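Local coordinates for putative cell adhesion protein (Bacteroides eggerthii, PDB 4GPV) that is probably a structural subunit of pili of the FimA type, and so is thought to serve cell adhesion in this gut bacterium, at residues 212-215 and 216-219. Numbering follows the deposited sequence. Where two conformers were deposited one is given.
Sequences NQYT and GAFD
A type II beta turn from Tyr214 to Ala217 reverses the loop between strands 207-209 and 222-224, and its two end residues meet through their side chains. The methyl of Ala217 sits over one face of the Tyr214 ring as a CH-pi contact. Ala217 CB is 3.8 Å from the ring centroid, on a line 22° off the ring normal. It is displaced toward the rim, and its nearest ring atoms include Tyr214 CE2 at 3.6 Å. Tyr214 has CG between its backbone N and its carbonyl carbon (chi1 58°), a rotation that swings the ring back over the turn. Thr215 and Gly216 fill the two middle positions. Gly216 has a positive phi of 64°, as the third place of a type II turn requires, and a CB there would crowd Thr215 C. The turn closes without the usual backbone bond between its ends: Tyr214 O and Ala217 N lie 3.5 Å apart, too loose to count as a hydrogen bond. Further out, one water joins the two arms. It accepts from Asn212 ND2 at 2.8 Å and donates to Asp219 OD1 at 2.6 Å. The hydroxyl end of Tyr214 leaves the turn and hydrogen-bonds Glu321, whose OE2 also takes the backbone N of Phe218. The ring packs on Leu186 and Phe187 of strand 176-193 and meets Phe279 edge-to-face. A serine in place of Tyr214 would probably leave the Ala217 methyl without its ring face and Glu321 without the phenol hydroxyl. The arrangement is typical of a type II turn in a surface loop, here joining two short parallel-paired strands of a beta sheet in the FimA-like C-terminal domain.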
loop_
_atom_site.group_PDB
_atom_site.type_symbol
_atom_site.label_atom_id
_atom_site.label_comp_id
_atom_site.label_asym_id
_atom_site.label_seq_id
_atom_site.Cartn_x
_atom_site.Cartn_y
_atom_site.Cartn_z
ATOM N N ASN A 212 14.986 -12.720 -1.026
ATOM C CA ASN A 212 14.519 -14.096 -0.852
ATOM C C ASN A 212 15.678 -15.092 -0.739
ATOM O O ASN A 212 15.443 -16.292 -0.889
ATOM C CB ASN A 212 13.602 -14.491 -2.026
ATOM C CG ASN A 212 14.295 -14.643 -3.372
ATOM O OD1 ASN A 212 15.470 -14.317 -3.557
ATOM N ND2 ASN A 212 13.586 -15.179 -4.347
ATOM N N GLN A 213 16.916 -14.604 -0.514
ATOM C CA GLN A 213 18.115 -15.469 -0.455
ATOM C C GLN A 213 18.416 -15.894 0.992
ATOM O O GLN A 213 19.464 -15.577 1.567
ATOM C CB GLN A 213 19.302 -14.788 -1.149
ATOM C CG GLN A 213 19.107 -14.728 -2.687
ATOM C CD GLN A 213 20.188 -13.941 -3.398
ATOM O OE1 GLN A 213 21.373 -14.282 -3.364
ATOM N NE2 GLN A 213 19.805 -12.861 -4.057
ATOM N N TYR A 214 17.445 -16.589 1.591
ATOM C CA TYR A 214 17.506 -17.153 2.939
ATOM C C TYR A 214 16.847 -18.528 2.879
ATOM O O TYR A 214 15.974 -18.749 2.032
ATOM C CB TYR A 214 16.896 -16.233 4.024
ATOM C CG TYR A 214 15.446 -15.840 3.835
ATOM C CD1 TYR A 214 15.099 -14.698 3.108
ATOM C CD2 TYR A 214 14.420 -16.570 4.433
ATOM C CE1 TYR A 214 13.752 -14.341 2.913
ATOM C CE2 TYR A 214 13.075 -16.236 4.228
ATOM C CZ TYR A 214 12.746 -15.109 3.485
ATOM O OH TYR A 214 11.423 -14.772 3.306
ATOM N N THR A 215 17.282 -19.465 3.744
ATOM C CA THR A 215 16.775 -20.840 3.759
ATOM C C THR A 215 15.259 -20.887 4.029
ATOM O O THR A 215 14.772 -20.201 4.933
ATOM C CB THR A 215 17.548 -21.665 4.808
ATOM O OG1 THR A 215 18.942 -21.352 4.723
ATOM C CG2 THR A 215 17.320 -23.163 4.667
ATOM N N GLY A 216 14.564 -21.710 3.246
ATOM C CA GLY A 216 13.141 -22.007 3.318
ATOM C C GLY A 216 12.187 -20.870 3.047
ATOM O O GLY A 216 11.038 -20.912 3.500
ATOM N N ALA A 217 12.632 -19.886 2.265
ATOM C CA ALA A 217 11.810 -18.735 1.920
ATOM C C ALA A 217 10.532 -19.180 1.204
ATOM O O ALA A 217 10.565 -20.057 0.336
ATOM C CB ALA A 217 12.595 -17.774 1.041
ATOM N N PHE A 218 9.398 -18.640 1.649
ATOM C CA PHE A 218 8.096 -18.900 1.042
ATOM C C PHE A 218 8.173 -18.425 -0.395
ATOM O O PHE A 218 8.600 -17.296 -0.628
ATOM C CB PHE A 218 6.987 -18.164 1.822
ATOM C CG PHE A 218 5.608 -18.338 1.244
ATOM C CD1 PHE A 218 4.867 -19.492 1.500
ATOM C CD2 PHE A 218 5.055 -17.368 0.417
ATOM C CE1 PHE A 218 3.584 -19.650 0.967
ATOM C CE2 PHE A 218 3.778 -17.538 -0.137
ATOM C CZ PHE A 218 3.045 -18.667 0.155
ATOM N N ASP A 219 7.793 -19.274 -1.358
ATOM C CA ASP A 219 7.980 -18.905 -2.760
ATOM C C ASP A 219 6.735 -19.105 -3.655
ATOM O O ASP A 219 6.787 -18.759 -4.845
ATOM C CB ASP A 219 9.183 -19.702 -3.326
ATOM C CG ASP A 219 9.682 -19.213 -4.674
ATOM O OD1 ASP A 219 9.689 -17.976 -4.895
ATOM O OD2 ASP A 219 9.999 -20.065 -5.533
HETATM O O HOH W 1 11.145 -16.279 -3.495
#